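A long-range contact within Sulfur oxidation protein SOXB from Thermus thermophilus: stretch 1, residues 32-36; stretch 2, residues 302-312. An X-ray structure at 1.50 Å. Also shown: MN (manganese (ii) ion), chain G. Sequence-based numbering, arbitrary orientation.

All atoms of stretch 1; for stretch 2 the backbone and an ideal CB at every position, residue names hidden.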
# COMPACT_ATOMS: atom_id res chain seq x y z
N LEU A 32 7.85 -5.50 16.36
CA LEU A 32 8.25 -4.30 15.62
C LEU A 32 7.77 -4.60 14.21
O LEU A 32 8.32 -5.47 13.52
CB LEU A 32 9.76 -4.09 15.68
CG LEU A 32 10.25 -3.95 17.14
CD1 LEU A 32 11.78 -3.86 17.22
CD2 LEU A 32 9.59 -2.75 17.83
N TYR A 33 6.68 -3.95 13.83
CA TYR A 33 5.98 -4.25 12.60
C TYR A 33 5.93 -3.11 11.59
O TYR A 33 5.61 -1.98 11.94
CB TYR A 33 4.55 -4.64 13.00
CG TYR A 33 3.54 -4.72 11.88
CD1 TYR A 33 3.75 -5.55 10.79
CD2 TYR A 33 2.32 -4.03 11.97
CE1 TYR A 33 2.81 -5.64 9.77
CE2 TYR A 33 1.37 -4.12 10.96
CZ TYR A 33 1.62 -4.94 9.87
OH TYR A 33 0.70 -5.02 8.85
N PHE A 34 6.22 -3.43 10.34
CA PHE A 34 6.05 -2.46 9.26
C PHE A 34 5.52 -3.26 8.08
O PHE A 34 5.65 -4.48 8.04
CB PHE A 34 7.36 -1.74 8.91
CG PHE A 34 8.42 -2.64 8.34
CD1 PHE A 34 8.59 -2.76 6.97
CD2 PHE A 34 9.23 -3.39 9.19
CE1 PHE A 34 9.58 -3.60 6.45
CE2 PHE A 34 10.19 -4.25 8.67
CZ PHE A 34 10.38 -4.33 7.30
N SER A 35 4.89 -2.58 7.13
CA SER A 35 4.33 -3.29 5.99
C SER A 35 4.26 -2.33 4.82
O SER A 35 4.33 -1.10 4.98
CB SER A 35 2.91 -3.78 6.32
OG SER A 35 2.40 -4.65 5.32
N ASP A 36 4.13 -2.91 3.64
CA ASP A 36 3.93 -2.10 2.44
C ASP A 36 4.99 -1.04 2.17
O ASP A 36 4.69 0.05 1.67
CB ASP A 36 2.52 -1.50 2.46
CG ASP A 36 1.44 -2.58 2.42
OD1 ASP A 36 1.07 -3.04 1.32
OD2 ASP A 36 1.05 -3.07 3.50
N UNK A 302 -6.63 -5.32 16.16
CA UNK A 302 -6.08 -5.15 14.81
C UNK A 302 -5.20 -3.90 14.77
O UNK A 302 -5.61 -2.83 15.24
CB UNK A 302 -7.20 -5.05 13.77
N UNK A 303 -3.98 -4.06 14.26
CA UNK A 303 -3.04 -2.95 14.13
C UNK A 303 -2.58 -2.92 12.67
O UNK A 303 -2.08 -3.93 12.16
CB UNK A 303 -1.86 -3.10 15.09
N UNK A 304 -2.72 -1.78 12.01
CA UNK A 304 -2.34 -1.63 10.60
C UNK A 304 -0.85 -1.37 10.42
O UNK A 304 -0.21 -0.78 11.29
CB UNK A 304 -3.14 -0.49 9.96
N UNK A 305 -0.33 -1.73 9.25
CA UNK A 305 1.10 -1.59 8.96
C UNK A 305 1.60 -0.35 8.23
O UNK A 305 2.80 -0.22 7.97
CB UNK A 305 1.53 -2.80 8.13
N UNK A 306 0.69 0.59 7.94
CA UNK A 306 1.03 1.81 7.22
C UNK A 306 1.68 1.48 5.87
O UNK A 306 1.31 0.49 5.22
CB UNK A 306 1.96 2.68 8.06
N UNK A 307 2.64 2.31 5.45
CA UNK A 307 3.25 2.08 4.14
C UNK A 307 4.46 2.94 3.88
O UNK A 307 4.65 3.97 4.53
CB UNK A 307 2.22 2.32 3.04
N UNK A 308 5.23 2.53 2.87
CA UNK A 308 6.32 3.32 2.33
C UNK A 308 7.42 3.70 3.32
O UNK A 308 8.17 4.66 3.09
CB UNK A 308 5.74 4.60 1.72
N UNK A 309 7.49 2.95 4.42
CA UNK A 309 8.46 3.15 5.49
C UNK A 309 8.13 4.30 6.43
O UNK A 309 8.98 4.74 7.22
CB UNK A 309 9.84 3.39 4.88
N UNK A 310 6.91 4.80 6.37
CA UNK A 310 6.61 5.96 7.19
C UNK A 310 6.55 5.73 8.69
O UNK A 310 6.81 6.66 9.46
CB UNK A 310 5.27 6.54 6.74
N UNK A 311 6.22 4.51 9.10
CA UNK A 311 6.07 4.22 10.52
C UNK A 311 6.52 2.82 10.88
O UNK A 311 6.41 1.89 10.09
CB UNK A 311 4.61 4.41 10.94
N UNK A 312 6.96 2.68 12.13
CA UNK A 312 7.28 1.38 12.68
C UNK A 312 6.26 1.24 13.81
O UNK A 312 6.16 2.11 14.67
CB UNK A 312 8.73 1.26 13.15
MN MN G . 0.79 -2.33 -0.63

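Read from its first residue, stretch 2 starts too far from stretch 1 to be governed by it. Position 302 has nothing of the other stretch within 5.5 Å of its ideal CB, and its strand angles accept almost any residue; it is Ile302, which makes no contact here. At 303 the CB points toward stretch 1 and lies 5.3 Å from Tyr33 CD2, leaving room for a modest apolar side chain. A beta-branched residue suits the extended backbone, though several others would serve. The residue is Val303, and its backbone contributes as well, with O 3.7 Å from Tyr33 CE2. Position 304 turns its CB away, so stretch 1 sets no demand on it. It is Ala304, met through its backbone, where C lies 3.6 Å from Tyr33 CE2.

Position 305 is the strictest. Its CB would point toward stretch 1 and fall 2.5 Å from Tyr33 OH and 2.5 Å from Ser35 CB, a clash with both. Phi is negative, so the demand comes from packing rather than from the backbone angles: only glycine fits. Gly305 lets its CA approach Tyr33 CE2 to 3.2 Å, and its O accepts a weak hydrogen bond from Ser35 N at 3.3 Å.

At 306 the CB points away, and the nearest atom of stretch 1, Ser35 O, is 5.4 Å from it. Phi is positive with psi near -145°, a combination that glycine adopts easily, yet small polar residues are also plausible. The deposited residue is Ser306. Its O receives a hydrogen bond from a water at 2.6 Å, and the same water donates to Asp36 OD2 at 2.7 Å, joining the loop to the side chain whose OD1 binds the manganese ion.

Position 307 has an extended backbone and a sideways CB 3.6 Å from Asp36 O, which favours a small side chain without making it compulsory. Ala307 places its CB 3.9 Å from Asp36 CB, while its CA makes a CA-H...O contact with Ser35 O at 3.5 Å. This residue opens a type I' turn, whose central positions, 308 and 309, both have positive phi; asparagine, aspartate or glycine would be familiar choices. At 308 the CB points away, and the key element is the backbone amide. The residue is Ala308, whose N donates to Asp36 O at 2.8 Å in a nearly straight hydrogen bond. At 309 positive phi favours glycine, and Gly309 hands its N to a water at 2.8 Å that donates to Ser35 O, also at 2.8 Å.

Position 310 is out of reach and could be almost anything; Lys310 closes the turn, its N donating to Ala307 O at 3.0 Å. Position 311 sends its CB sideways into space free of stretch 1, and small or larger residues could fit; it is Ala311, whose O approaches Phe34 CB to 3.9 Å. At 312 the sideways CB lies 4.7 Å from Tyr33 O, near an apolar surface, so a leucine, isoleucine or methionine would suit. Leu312 brings CD1 4.2 Å from Leu32 CB and 4.3 Å from Phe34 CD2.

Stretch 2 302-312: IVAGSAAGKAL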
# COMPACT_ATOMS: atom_id res chain seq x y z
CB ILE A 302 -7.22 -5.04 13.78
CG1 ILE A 302 -8.05 -6.33 13.78
CG2 ILE A 302 -6.65 -4.78 12.37
CD1 ILE A 302 -9.25 -6.29 12.84
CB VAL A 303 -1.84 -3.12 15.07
CG1 VAL A 303 -0.77 -2.08 14.80
CG2 VAL A 303 -2.33 -3.07 16.53
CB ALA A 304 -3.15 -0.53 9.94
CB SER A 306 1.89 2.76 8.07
OG SER A 306 1.98 4.04 7.46
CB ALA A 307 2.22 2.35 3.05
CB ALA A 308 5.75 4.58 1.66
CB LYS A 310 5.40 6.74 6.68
CG LYS A 310 4.05 6.11 6.93
CD LYS A 310 2.95 6.84 6.12
CE LYS A 310 2.71 8.26 6.60
NZ LYS A 310 1.52 8.92 5.92
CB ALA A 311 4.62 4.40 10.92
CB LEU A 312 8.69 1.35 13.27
CG LEU A 312 9.01 -0.01 13.89
CD1 LEU A 312 9.16 -1.08 12.80
CD2 LEU A 312 10.28 0.07 14.75
O HOH W 1 6.38 0.66 5.53
O HOH W 2 -0.18 -1.67 5.42
O HOH W 3 -1.09 -3.17 -0.91
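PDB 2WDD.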